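Local coordinates for protein oligoribonuclease (Colwellia psychrerythraea, PDB 6A4D) that probably degrades very short RNA oligonucleotides as a dimeric exoribonuclease of the RNase H-like clan, at residues C108-G113 with D136-K141. The protein carries 1 engineered substitution. Numbering follows the deposited sequence.
Sequences CGNSIG and DVSTIK. With 9RC (5'-O-[(S)-hydroxy(4-nitrophenoxy)phosphoryl]thymidine), chain C.
With CG anti to its backbone N (chi1 -174°), D136 turns its carboxylate toward the turn at 110-111 and the first turn of helix 137-147. CG of N110 and OG of S138 each lie anti to their own carbonyl carbon, beside the backbone N, and chi2 of 97° in N110 then brings ND2 to that OG. OD1 of D136 takes two bent backbone bonds from above the carboxylate plane, from S111 N at 2.8 Å and from S138 N, the latter an N-cap bond. OD2 accepts from two waters, one reaching S111 OG, the other G113 N. Alongside, V137 N gives a fairly straight bond to G109 O (2.9 Å). N110 ND2 points in its amide plane at S138 OG (3.0 Å, 167°) and also bonds E173, while its OD1 is held by S170; this fixes the amide flat against one face of the nitrophenyl ring. S138 OG donates to 9RC OAO at 2.5 Å, as does S111 OG from farther off; Y132 and R133 of the second subunit also bond 9RC. K141, salt-bridged to E173, brings NZ to the ring's CAX-CAZ edge. Turn and helix thus supply four residues of the 9RC pocket, at the C-terminal ends of parallel strands in an RNase H-like exonuclease fold.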
ATOM      1  N   CYS A 108      -0.434   8.795   3.287  1.00 24.97           N
ATOM      2  CA  CYS A 108      -1.705   9.045   2.597  1.00 26.33           C
ATOM      3  C   CYS A 108      -1.565   9.519   1.185  1.00 22.95           C
ATOM      4  O   CYS A 108      -0.662  10.258   0.848  1.00 29.27           O
ATOM      5  CB  CYS A 108      -2.596  10.087   3.325  1.00 27.93           C
ATOM      6  SG  CYS A 108      -2.877   9.759   5.070  1.00 30.97           S
ATOM      7  N   GLY A 109      -2.411   8.969   0.326  1.00 26.22           N
ATOM      8  CA  GLY A 109      -2.438   9.300  -1.123  1.00 27.49           C
ATOM      9  C   GLY A 109      -2.919   8.220  -2.018  1.00 26.67           C
ATOM     10  O   GLY A 109      -3.397   7.185  -1.595  1.00 28.24           O
ATOM     11  N   ASN A 110      -2.802   8.437  -3.315  1.00 31.08           N
ATOM     12  CA  ASN A 110      -3.287   7.443  -4.267  1.00 32.55           C
ATOM     13  C   ASN A 110      -2.120   6.488  -4.534  1.00 32.85           C
ATOM     14  O   ASN A 110      -1.054   6.949  -4.823  1.00 31.84           O
ATOM     15  CB  ASN A 110      -3.696   8.112  -5.587  1.00 34.61           C
ATOM     16  CG  ASN A 110      -5.078   8.754  -5.530  1.00 35.14           C
ATOM     17  OD1 ASN A 110      -5.212   9.957  -5.313  1.00 36.25           O
ATOM     18  ND2 ASN A 110      -6.103   7.963  -5.802  1.00 36.32           N
ATOM     19  N   SER A 111      -2.343   5.179  -4.498  1.00 34.10           N
ATOM     20  CA  SER A 111      -1.283   4.171  -4.722  1.00 33.76           C
ATOM     21  C   SER A 111      -0.014   4.569  -3.969  1.00 32.11           C
ATOM     22  O   SER A 111       1.140   4.494  -4.472  1.00 31.48           O
ATOM     23  CB  SER A 111      -1.046   3.927  -6.224  1.00 30.92           C
ATOM     24  OG  SER A 111      -2.072   3.111  -6.735  1.00 35.73           O
ATOM     25  N   ILE A 112      -0.253   4.937  -2.716  1.00 28.92           N
ATOM     26  CA  ILE A 112       0.784   5.491  -1.859  1.00 30.37           C
ATOM     27  C   ILE A 112       1.897   4.464  -1.482  1.00 28.94           C
ATOM     28  O   ILE A 112       3.032   4.867  -1.188  1.00 31.75           O
ATOM     29  CB  ILE A 112       0.137   6.140  -0.614  1.00 28.09           C
ATOM     30  CG1 ILE A 112       1.089   7.039   0.163  1.00 28.07           C
ATOM     31  CG2 ILE A 112      -0.373   5.053   0.336  1.00 28.70           C
ATOM     32  CD1 ILE A 112       1.622   8.230  -0.578  1.00 29.17           C
ATOM     33  N   GLY A 113       1.553   3.180  -1.481  1.00 29.71           N
ATOM     34  CA  GLY A 113       2.478   2.044  -1.280  1.00 30.05           C
ATOM     35  C   GLY A 113       3.647   2.168  -2.250  1.00 35.95           C
ATOM     36  O   GLY A 113       4.837   1.920  -1.888  1.00 34.48           O
ATOM     37  N   ASP A 136      -4.671   4.649   1.421  1.00 28.60           N
ATOM     38  CA  ASP A 136      -4.568   4.593  -0.010  1.00 31.01           C
ATOM     39  C   ASP A 136      -5.944   4.887  -0.615  1.00 28.15           C
ATOM     40  O   ASP A 136      -6.797   4.060  -0.569  1.00 25.47           O
ATOM     41  CB  ASP A 136      -4.036   3.194  -0.424  1.00 32.51           C
ATOM     42  CG  ASP A 136      -3.758   3.082  -1.926  1.00 36.21           C
ATOM     43  OD1 ASP A 136      -4.116   4.012  -2.679  1.00 37.36           O
ATOM     44  OD2 ASP A 136      -3.234   2.018  -2.367  1.00 44.21           O
ATOM     45  N   VAL A 137      -6.091   6.050  -1.244  1.00 25.65           N
ATOM     46  CA  VAL A 137      -7.319   6.550  -1.743  1.00 26.43           C
ATOM     47  C   VAL A 137      -7.785   5.671  -2.964  1.00 30.28           C
ATOM     48  O   VAL A 137      -9.008   5.500  -3.214  1.00 25.98           O
ATOM     49  CB  VAL A 137      -7.140   8.038  -2.110  1.00 29.34           C
ATOM     50  CG1 VAL A 137      -8.329   8.571  -2.923  1.00 33.08           C
ATOM     51  CG2 VAL A 137      -6.916   8.859  -0.839  1.00 29.21           C
ATOM     52  N   SER A 138      -6.811   5.064  -3.642  1.00 27.48           N
ATOM     53  CA  SER A 138      -7.088   4.174  -4.758  1.00 27.78           C
ATOM     54  C   SER A 138      -7.676   2.855  -4.319  1.00 25.82           C
ATOM     55  O   SER A 138      -8.322   2.232  -5.113  1.00 25.60           O
ATOM     56  CB  SER A 138      -5.830   3.897  -5.577  1.00 28.86           C
ATOM     57  OG  SER A 138      -5.299   5.101  -6.012  1.00 28.83           O
ATOM     58  N   THR A 139      -7.497   2.459  -3.076  1.00 24.15           N
ATOM     59  CA  THR A 139      -8.279   1.349  -2.523  1.00 26.42           C
ATOM     60  C   THR A 139      -9.732   1.690  -2.584  1.00 24.32           C
ATOM     61  O   THR A 139     -10.551   0.857  -2.952  1.00 24.07           O
ATOM     62  CB  THR A 139      -7.884   1.076  -1.055  1.00 28.81           C
ATOM     63  OG1 THR A 139      -6.640   0.364  -1.054  1.00 29.01           O
ATOM     64  CG2 THR A 139      -8.972   0.331  -0.234  1.00 29.22           C
ATOM     65  N   ILE A 140     -10.060   2.928  -2.254  1.00 28.96           N
ATOM     66  CA  ILE A 140     -11.476   3.340  -2.153  1.00 30.28           C
ATOM     67  C   ILE A 140     -11.969   3.499  -3.564  1.00 29.68           C
ATOM     68  O   ILE A 140     -13.073   3.134  -3.846  1.00 24.72           O
ATOM     69  CB  ILE A 140     -11.689   4.656  -1.361  1.00 32.41           C
ATOM     70  CG1 ILE A 140     -11.107   4.471   0.046  1.00 35.60           C
ATOM     71  CG2 ILE A 140     -13.204   4.968  -1.199  1.00 30.51           C
ATOM     72  CD1 ILE A 140     -10.650   5.773   0.581  1.00 43.04           C
ATOM     73  N   LYS A 141     -11.102   3.991  -4.438  1.00 28.12           N
ATOM     74  CA  LYS A 141     -11.433   3.963  -5.867  1.00 30.51           C
ATOM     75  C   LYS A 141     -11.784   2.592  -6.439  1.00 30.87           C
ATOM     76  O   LYS A 141     -12.775   2.445  -7.166  1.00 29.76           O
ATOM     77  CB  LYS A 141     -10.318   4.589  -6.677  1.00 30.83           C
ATOM     78  CG  LYS A 141     -10.799   5.052  -8.042  1.00 30.77           C
ATOM     79  CD  LYS A 141      -9.669   4.969  -9.053  1.00 33.89           C
ATOM     80  CE  LYS A 141      -8.456   5.797  -8.644  1.00 30.97           C
ATOM     81  NZ  LYS A 141      -8.744   7.249  -8.677  1.00 31.76           N
TER
HETATM   82  OAJ 9RC C 201       2.922   2.065  -9.680  1.00 67.83           O
HETATM   83  CAE 9RC C 201       2.443   2.077 -10.816  1.00 62.54           C
HETATM   84  NAI 9RC C 201       2.631   0.979 -11.641  1.00 57.51           N
HETATM   85  CAL 9RC C 201       2.089   0.966 -12.933  1.00 63.76           C
HETATM   86  OAS 9RC C 201       2.288  -0.035 -13.630  1.00 65.90           O
HETATM   87  CAT 9RC C 201       1.339   2.060 -13.391  1.00 56.24           C
HETATM   88  CAU 9RC C 201       0.766   2.080 -14.674  1.00 55.79           C
HETATM   89  CAF 9RC C 201       1.179   3.146 -12.549  1.00 56.34           C
HETATM   90  NAB 9RC C 201       1.744   3.131 -11.254  1.00 56.32           N
HETATM   91  CAA 9RC C 201       1.611   4.267 -10.339  1.00 56.33           C
HETATM   92  OAC 9RC C 201       0.302   4.382  -9.845  1.00 53.38           O
HETATM   93  CAD 9RC C 201       1.845   5.556 -11.085  1.00 57.14           C
HETATM   94  CAH 9RC C 201       1.335   6.534 -10.106  1.00 53.73           C
HETATM   95  OAK 9RC C 201       2.415   6.901  -9.288  1.00 61.61           O
HETATM   96  CAG 9RC C 201       0.310   5.725  -9.326  1.00 49.09           C
HETATM   97  CAR 9RC C 201      -1.041   6.279  -9.633  1.00 42.21           C
HETATM   98  OAQ 9RC C 201      -1.969   5.386  -9.037  1.00 39.71           O
HETATM   99  PAP 9RC C 201      -3.512   5.664  -9.215  1.00 34.48           P
HETATM  100  OAO 9RC C 201      -4.204   4.614  -8.218  1.00 38.25           O
HETATM  101  OAN 9RC C 201      -3.852   5.229 -10.588  1.00 41.36           O
HETATM  102  OAM 9RC C 201      -3.538   7.193  -8.888  1.00 43.76           O
HETATM  103  CAV 9RC C 201      -4.409   8.275  -8.830  1.00 69.60           C
HETATM  104  CAW 9RC C 201      -3.898   9.557  -8.408  1.00 77.86           C
HETATM  105  CAY 9RC C 201      -4.767  10.700  -8.276  1.00 88.39           C
HETATM  106  CBA 9RC C 201      -6.157  10.589  -8.591  1.00 91.46           C
HETATM  107  NBB 9RC C 201      -7.118  11.585  -8.511  1.00 95.04           N
HETATM  108  OBD 9RC C 201      -8.230  11.825  -9.679  1.00 75.75           O
HETATM  109  OBC 9RC C 201      -7.223  12.306  -7.343  1.00106.14           O
HETATM  110  CAZ 9RC C 201      -6.595   9.327  -9.006  1.00 78.30           C
HETATM  111  CAX 9RC C 201      -5.778   8.178  -9.129  1.00 60.27           C
HETATM  112  O   HOH W   1      -3.053   1.249  -4.881  1.00 30.11           O
HETATM  113  O   HOH W   2      -0.879   1.414  -2.263  1.00 46.28           O